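Local coordinates for protein heme oxygenase (Chlamydomonas reinhardtii, PDB 4RAJ) that probably opens the heme ring with molecular oxygen to give biliverdin, carbon monoxide and iron, and is caught here without heme, at residues 22-27 and 143-148; 29-34 and 213-218; 36-41 and 223-228. One frame throughout, in Å; residues are numbered along the deposited sequence.

Contact 1: 22-27 and 143-148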
# COMPACT_ATOMS: atom_id res chain seq x y z
N LYS A 22 -4.74 12.24 -13.19
CA LYS A 22 -4.38 13.63 -12.95
C LYS A 22 -5.41 14.31 -12.06
O LYS A 22 -5.07 15.13 -11.21
CB LYS A 22 -4.22 14.38 -14.27
CG LYS A 22 -3.49 15.70 -14.13
CD LYS A 22 -2.30 15.78 -15.09
CE LYS A 22 -2.71 16.28 -16.46
NZ LYS A 22 -1.59 16.19 -17.44
N ARG A 23 -6.68 13.96 -12.24
CA ARG A 23 -7.71 14.51 -11.37
C ARG A 23 -7.50 14.04 -9.93
O ARG A 23 -7.66 14.82 -8.99
CB ARG A 23 -9.12 14.13 -11.85
CG ARG A 23 -10.21 14.70 -10.94
CD ARG A 23 -11.52 14.92 -11.67
NE ARG A 23 -12.43 13.80 -11.50
CZ ARG A 23 -13.49 13.79 -10.68
NH1 ARG A 23 -13.78 14.86 -9.96
NH2 ARG A 23 -14.26 12.71 -10.61
N LEU A 24 -7.14 12.77 -9.76
CA LEU A 24 -6.93 12.24 -8.42
C LEU A 24 -5.70 12.85 -7.77
O LEU A 24 -5.75 13.30 -6.62
CB LEU A 24 -6.83 10.72 -8.45
CG LEU A 24 -8.13 9.94 -8.22
CD1 LEU A 24 -9.23 10.41 -9.16
CD2 LEU A 24 -7.91 8.45 -8.41
N SER A 25 -4.59 12.86 -8.50
CA SER A 25 -3.35 13.40 -7.95
C SER A 25 -3.46 14.88 -7.60
O SER A 25 -2.90 15.33 -6.60
CB SER A 25 -2.19 13.17 -8.93
OG SER A 25 -2.07 11.78 -9.20
N LYS A 26 -4.20 15.64 -8.40
CA LYS A 26 -4.47 17.05 -8.06
C LYS A 26 -5.29 17.17 -6.79
O LYS A 26 -5.02 18.03 -5.95
CB LYS A 26 -5.20 17.77 -9.20
CG LYS A 26 -4.32 18.14 -10.38
CD LYS A 26 -4.95 19.26 -11.21
CE LYS A 26 -6.30 18.86 -11.76
NZ LYS A 26 -6.91 19.94 -12.58
N ALA A 27 -6.30 16.33 -6.65
CA ALA A 27 -7.17 16.41 -5.48
C ALA A 27 -6.43 15.99 -4.21
O ALA A 27 -6.72 16.50 -3.12
CB ALA A 27 -8.40 15.56 -5.68
N HIS A 143 -7.66 2.12 -4.48
CA HIS A 143 -6.70 1.85 -3.41
C HIS A 143 -5.41 1.22 -3.92
O HIS A 143 -4.35 1.43 -3.33
CB HIS A 143 -7.31 0.99 -2.31
CG HIS A 143 -8.44 1.66 -1.59
ND1 HIS A 143 -8.49 1.72 -0.22
CD2 HIS A 143 -9.62 2.14 -2.03
CE1 HIS A 143 -9.60 2.34 0.15
NE2 HIS A 143 -10.31 2.59 -0.93
N VAL A 144 -5.51 0.44 -4.99
CA VAL A 144 -4.32 -0.03 -5.67
C VAL A 144 -3.52 1.17 -6.18
O VAL A 144 -2.30 1.23 -6.03
CB VAL A 144 -4.67 -0.95 -6.86
CG1 VAL A 144 -3.41 -1.29 -7.67
CG2 VAL A 144 -5.35 -2.21 -6.36
N TYR A 145 -4.23 2.12 -6.79
CA TYR A 145 -3.58 3.29 -7.37
C TYR A 145 -2.76 4.03 -6.31
O TYR A 145 -1.61 4.41 -6.55
CB TYR A 145 -4.61 4.24 -8.02
CG TYR A 145 -3.98 5.50 -8.57
CD1 TYR A 145 -3.12 5.45 -9.65
CD2 TYR A 145 -4.27 6.75 -8.02
CE1 TYR A 145 -2.54 6.60 -10.17
CE2 TYR A 145 -3.69 7.91 -8.54
CZ TYR A 145 -2.82 7.82 -9.62
OH TYR A 145 -2.24 8.96 -10.14
N THR A 146 -3.35 4.18 -5.13
CA THR A 146 -2.74 4.89 -4.01
C THR A 146 -1.62 4.12 -3.32
O THR A 146 -0.55 4.66 -3.08
CB THR A 146 -3.79 5.22 -2.94
OG1 THR A 146 -4.92 5.88 -3.56
CG2 THR A 146 -3.20 6.12 -1.86
N GLN A 147 -1.90 2.86 -2.98
CA GLN A 147 -1.03 2.04 -2.14
C GLN A 147 0.06 1.36 -2.94
O GLN A 147 1.25 1.50 -2.64
CB GLN A 147 -1.86 0.98 -1.41
CG GLN A 147 -3.04 1.53 -0.56
CD GLN A 147 -2.58 2.20 0.71
OE1 GLN A 147 -1.39 2.45 0.90
NE2 GLN A 147 -3.53 2.47 1.62
N HIS A 148 -0.32 0.59 -3.95
CA HIS A 148 0.67 -0.21 -4.65
C HIS A 148 1.62 0.62 -5.48
O HIS A 148 2.79 0.27 -5.62
CB HIS A 148 -0.03 -1.23 -5.54
CG HIS A 148 -0.64 -2.35 -4.79
ND1 HIS A 148 -1.92 -2.30 -4.28
CD2 HIS A 148 -0.14 -3.57 -4.44
CE1 HIS A 148 -2.19 -3.43 -3.66
NE2 HIS A 148 -1.13 -4.22 -3.74
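Tyr145 lays the CD2 corner of its ring against the methyl end of Leu24, with CD2 of the tyrosine 4.0 Å from CD2 of the leucine. The two belong to the all-helical heme oxygenase fold, where helix 140-151, largely buried here, is met by the N-terminal helix 20-27. The backbones stay well apart, Ser25 CA and Thr146 CA being 9.4 Å from each other, and Tyr145 spans most of the gap, with Leu24 reaching in from the other side. Tyr145 can do this because its CG stands anti to the backbone N (chi1 177°), which sends the ring straight out from its own helix. The leucine methyl meets the ring obliquely, while the phenol oxygen carries on past it to the polar rim of helix 20-27. There Ser25 OG lies off the ring edge, near the plane of the aromatic group. Ser25 OG is bonded in turn to Thr21 O, one helical turn earlier, so a buried phenol is tied into a chain of bonds that ends on main chain. Phe191 and Lys192 of helix 184-200 also touch Tyr145, and the ring of His214 meets it from helix 204-227. Thr146, the next residue, faces the pocket that holds a polyether molecule in this heme-free crystal. The example illustrates how one aromatic residue can combine apolar packing along its ring with polar anchorage at its end. Tyr145 OH gives its hydrogen to Ser25 OG at 3.0 Å, and the angle at Tyr145 OH between Tyr145 CZ and Ser25 OG is 133°.

Contact 2: 29-34 and 213-218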
# COMPACT_ATOMS: atom_id res chain seq x y z
N ARG A 29 -3.23 16.39 -3.49
CA ARG A 29 -1.98 17.12 -3.31
C ARG A 29 -1.74 17.54 -1.85
O ARG A 29 -0.66 17.30 -1.31
CB ARG A 29 -1.95 18.36 -4.21
CG ARG A 29 -0.59 19.05 -4.24
CD ARG A 29 -0.68 20.44 -4.85
NE ARG A 29 -1.41 21.37 -3.99
CZ ARG A 29 -0.86 22.04 -2.98
NH1 ARG A 29 0.42 21.88 -2.69
NH2 ARG A 29 -1.60 22.87 -2.25
N LYS A 30 -2.75 18.12 -1.21
CA LYS A 30 -2.61 18.61 0.15
C LYS A 30 -2.46 17.50 1.20
O LYS A 30 -1.67 17.62 2.14
CB LYS A 30 -3.80 19.51 0.52
CG LYS A 30 -3.68 20.94 0.00
CD LYS A 30 -4.71 21.85 0.66
CE LYS A 30 -6.12 21.52 0.20
NZ LYS A 30 -7.05 22.68 0.33
N ILE A 31 -3.23 16.42 1.07
CA ILE A 31 -3.15 15.33 2.03
C ILE A 31 -1.88 14.51 1.77
O ILE A 31 -1.33 13.91 2.70
CB ILE A 31 -4.42 14.44 1.99
CG1 ILE A 31 -4.49 13.52 3.22
CG2 ILE A 31 -4.52 13.66 0.69
CD1 ILE A 31 -4.54 14.28 4.52
N HIS A 32 -1.39 14.50 0.53
CA HIS A 32 -0.13 13.82 0.22
C HIS A 32 1.01 14.53 0.94
O HIS A 32 1.85 13.88 1.55
CB HIS A 32 0.13 13.79 -1.29
CG HIS A 32 1.01 12.67 -1.74
ND1 HIS A 32 1.80 11.95 -0.86
CD2 HIS A 32 1.24 12.14 -2.97
CE1 HIS A 32 2.47 11.03 -1.54
NE2 HIS A 32 2.15 11.12 -2.81
N ASN A 33 1.03 15.86 0.89
CA ASN A 33 2.03 16.62 1.63
C ASN A 33 1.94 16.39 3.14
O ASN A 33 2.95 16.26 3.82
CB ASN A 33 1.90 18.11 1.33
CG ASN A 33 2.16 18.42 -0.13
OD1 ASN A 33 2.70 17.59 -0.86
ND2 ASN A 33 1.78 19.62 -0.56
N VAL A 34 0.72 16.32 3.66
CA VAL A 34 0.53 15.97 5.07
C VAL A 34 1.12 14.58 5.38
O VAL A 34 1.82 14.39 6.38
CB VAL A 34 -0.96 15.98 5.45
CG1 VAL A 34 -1.16 15.34 6.81
CG2 VAL A 34 -1.51 17.41 5.43
N GLU A 213 -12.28 7.40 -2.87
CA GLU A 213 -11.58 6.28 -2.26
C GLU A 213 -10.07 6.50 -2.25
O GLU A 213 -9.39 6.06 -1.34
CB GLU A 213 -11.94 4.98 -2.98
CG GLU A 213 -13.37 4.52 -2.66
CD GLU A 213 -13.58 4.27 -1.17
OE1 GLU A 213 -12.69 3.69 -0.52
OE2 GLU A 213 -14.65 4.66 -0.65
N HIS A 214 -9.56 7.20 -3.27
CA HIS A 214 -8.16 7.62 -3.34
C HIS A 214 -7.81 8.49 -2.12
O HIS A 214 -6.81 8.26 -1.44
CB HIS A 214 -7.92 8.37 -4.67
CG HIS A 214 -6.57 9.01 -4.82
ND1 HIS A 214 -5.40 8.29 -4.85
CD2 HIS A 214 -6.23 10.31 -5.00
CE1 HIS A 214 -4.38 9.12 -5.03
NE2 HIS A 214 -4.86 10.35 -5.11
N LEU A 215 -8.64 9.49 -1.83
CA LEU A 215 -8.42 10.34 -0.67
C LEU A 215 -8.53 9.53 0.62
O LEU A 215 -7.80 9.77 1.58
CB LEU A 215 -9.43 11.50 -0.65
CG LEU A 215 -9.35 12.46 -1.83
CD1 LEU A 215 -10.50 13.47 -1.74
CD2 LEU A 215 -8.00 13.17 -1.84
N ALA A 216 -9.46 8.57 0.64
CA ALA A 216 -9.70 7.77 1.84
C ALA A 216 -8.48 6.92 2.18
O ALA A 216 -8.19 6.69 3.35
CB ALA A 216 -10.93 6.87 1.67
N ALA A 217 -7.77 6.46 1.15
CA ALA A 217 -6.57 5.65 1.39
C ALA A 217 -5.51 6.46 2.11
O ALA A 217 -4.88 5.96 3.05
CB ALA A 217 -6.03 5.10 0.07
N PHE A 218 -5.33 7.72 1.71
CA PHE A 218 -4.42 8.60 2.45
C PHE A 218 -4.90 8.77 3.89
O PHE A 218 -4.12 8.71 4.84
CB PHE A 218 -4.31 9.98 1.80
CG PHE A 218 -3.43 10.01 0.59
CD1 PHE A 218 -2.06 10.23 0.72
CD2 PHE A 218 -3.96 9.84 -0.68
CE1 PHE A 218 -1.24 10.27 -0.40
CE2 PHE A 218 -3.14 9.87 -1.80
CZ PHE A 218 -1.78 10.08 -1.66
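Phe218 is met at both ends, by Ile31 near its root and by His32 at its far rim. These residues join helix 29-47 to helix 204-227, a nearly parallel pair in the heme oxygenase bundle whose local axes run 10.1 Å apart at 15°. The first of the two probably corresponds to the proximal helix of the family, which flanks the heme. Phe218 and Ile31 slide past each other in opposite directions, bringing Ile31 CG1 within 3.8 Å of Phe218 CB. Ile31 CG2, wedged between its own backbone N and carbonyl carbon, reaches the start of the ring and makes an off-centre CH-pi contact, 4.3 Å from the Phe218 ring centroid and 29° off the ring normal. The phenylalanine holds its CG anti to the carbonyl carbon, and its outer carbons are thereby carried across to the neighbouring helix. At that outer rim Phe218 CE1 stands 3.4 Å above one face of the His32 imidazole, offset toward the rim of that ring. The planes lie at 57°, a tilted arrangement that is neither a stack nor a true edge-to-face pair. The same Phe218 CE1 is 3.6 Å from His32 CG, at the stem side of the imidazole. Thr146 of helix 140-151 packs on Phe218 as well, and a bound polyether comes within about 3 Å of the phenylalanine side chain, placing this residue at the wall of a pocket. Away from it, the interface tapers to a single methyl contact, Ile31 CG2 to Leu215 CD2 at 4.3 Å.

Contact 3: 36-41 and 223-228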
# COMPACT_ATOMS: atom_id res chain seq x y z
N ASN A 36 3.44 12.79 3.70
CA ASN A 36 4.87 13.04 3.55
C ASN A 36 5.56 13.53 4.84
O ASN A 36 6.58 12.98 5.28
CB ASN A 36 4.95 14.04 2.41
CG ASN A 36 5.05 13.38 1.05
OD1 ASN A 36 4.02 12.99 0.47
ND2 ASN A 36 6.22 13.55 0.42
N SER A 37 5.00 14.55 5.47
CA SER A 37 5.56 15.06 6.73
C SER A 37 5.44 14.01 7.83
O SER A 37 6.39 13.76 8.58
CB SER A 37 4.86 16.37 7.18
OG SER A 37 5.20 17.45 6.33
N LEU A 38 4.28 13.37 7.91
CA LEU A 38 4.00 12.32 8.89
C LEU A 38 5.02 11.20 8.79
O LEU A 38 5.62 10.79 9.79
CB LEU A 38 2.61 11.74 8.68
CG LEU A 38 1.68 11.45 9.84
CD1 LEU A 38 1.44 12.73 10.63
CD2 LEU A 38 0.36 10.91 9.29
N VAL A 39 5.19 10.69 7.58
CA VAL A 39 6.14 9.59 7.33
C VAL A 39 7.59 10.01 7.59
O VAL A 39 8.30 9.35 8.35
CB VAL A 39 6.00 9.07 5.91
CG1 VAL A 39 7.08 8.02 5.63
CG2 VAL A 39 4.59 8.48 5.70
N ASN A 40 8.03 11.10 6.97
CA ASN A 40 9.41 11.53 7.20
C ASN A 40 9.68 11.84 8.68
O ASN A 40 10.77 11.56 9.18
CB ASN A 40 9.76 12.76 6.34
CG ASN A 40 9.69 12.47 4.85
OD1 ASN A 40 8.95 13.10 4.12
ND2 ASN A 40 10.42 11.46 4.42
N ALA A 41 8.71 12.41 9.38
CA ALA A 41 8.90 12.72 10.80
C ALA A 41 9.08 11.48 11.66
O ALA A 41 9.57 11.56 12.79
CB ALA A 41 7.74 13.53 11.33
N ALA A 223 -4.06 7.71 9.65
CA ALA A 223 -4.63 7.26 10.92
C ALA A 223 -3.83 6.10 11.49
O ALA A 223 -3.56 6.04 12.69
CB ALA A 223 -6.09 6.85 10.72
N ILE A 224 -3.45 5.17 10.62
CA ILE A 224 -2.68 3.99 11.01
C ILE A 224 -1.28 4.39 11.48
O ILE A 224 -0.78 3.90 12.51
CB ILE A 224 -2.62 3.00 9.85
CG1 ILE A 224 -4.03 2.45 9.58
CG2 ILE A 224 -1.66 1.85 10.14
CD1 ILE A 224 -4.17 1.66 8.28
N ILE A 225 -0.65 5.29 10.75
CA ILE A 225 0.65 5.83 11.13
C ILE A 225 0.61 6.53 12.49
O ILE A 225 1.48 6.33 13.34
CB ILE A 225 1.17 6.79 10.05
CG1 ILE A 225 1.50 6.02 8.78
CG2 ILE A 225 2.41 7.51 10.53
CD1 ILE A 225 1.63 6.89 7.56
N LYS A 226 -0.40 7.36 12.70
CA LYS A 226 -0.48 8.13 13.93
C LYS A 226 -0.80 7.25 15.14
O LYS A 226 -0.40 7.57 16.26
CB LYS A 226 -1.52 9.25 13.80
CG LYS A 226 -0.99 10.41 12.99
CD LYS A 226 -1.95 11.58 12.99
CE LYS A 226 -3.21 11.25 12.21
NZ LYS A 226 -3.97 12.49 11.85
N ALA A 227 -1.48 6.14 14.90
CA ALA A 227 -1.87 5.25 15.98
C ALA A 227 -0.72 4.35 16.44
O ALA A 227 -0.82 3.68 17.46
CB ALA A 227 -3.07 4.39 15.56
N PHE A 228 0.37 4.34 15.68
CA PHE A 228 1.50 3.46 15.97
C PHE A 228 2.25 3.99 17.18
O PHE A 228 2.61 5.17 17.23
CB PHE A 228 2.45 3.33 14.77
CG PHE A 228 3.63 2.40 15.02
CD1 PHE A 228 3.47 1.02 14.99
CD2 PHE A 228 4.89 2.92 15.30
CE1 PHE A 228 4.55 0.17 15.23
CE2 PHE A 228 5.98 2.07 15.54
CZ PHE A 228 5.81 0.70 15.50
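The last turns of helix 204-227 pack on the middle of helix 29-47 through Leu38 and Val39 on one side and Ile225 and Lys226 on the other. The two local axes approach to 10.5 Å, with their directions 31° apart. Leu38 points into the interface, and its branched end straddles two successive residues: CG lies 4.1 Å from Ile225 CG2, while Leu38 CD2 reaches Lys226 CG at 4.0 Å. The lysine is met low on its chain and at about a right angle, its aliphatic stem covering the leucine before a bend at chi3 (-69°) turns the amine end. In the all-helical heme oxygenase fold this pair forms one flank of the bundle, and Ile224, just before Ile225, turns instead to helices 50-76 and 120-135. An alanine in place of Leu38 would remove CG and both methyls, and is likely to open a gap beside Ile225 CG2 and leave the lysine stem without its apolar neighbour. Ile225 also serves a second partner: its CG1 stands anti to the carbonyl carbon and the chain runs on extended (chi2 164°), so that CD1 meets Val39 CG2 at 3.8 Å. Arg42, one turn beyond Leu38, touches both Ile225 and Lys226. The side chain of Ile225 is about 4 Å from a bound polyether. Phe228 N bonds back to Ile225 O at 3.3 Å.

Contact 1 is the buried member of the set, and the only one to carry a hydrogen bond between its segments; contacts 2 and 3 lie nearer the surface and rely on apolar and aromatic packing. These two share helices 29-47 and 204-227, with centres 13 Å apart, and the local axes are 15° apart at contact 2 and 31° at contact 3, as aromatic rings give way to aliphatic branches. Contacts 1 and 2 touch directly: Thr146 OG1 and His214 ND1 are joined by a probable hydrogen bond, as are His143 and Glu213. Contact 3 stands about 7 Å from contact 1 at the nearest atoms. Each contact has a segment with at least one residue of the polyether pocket.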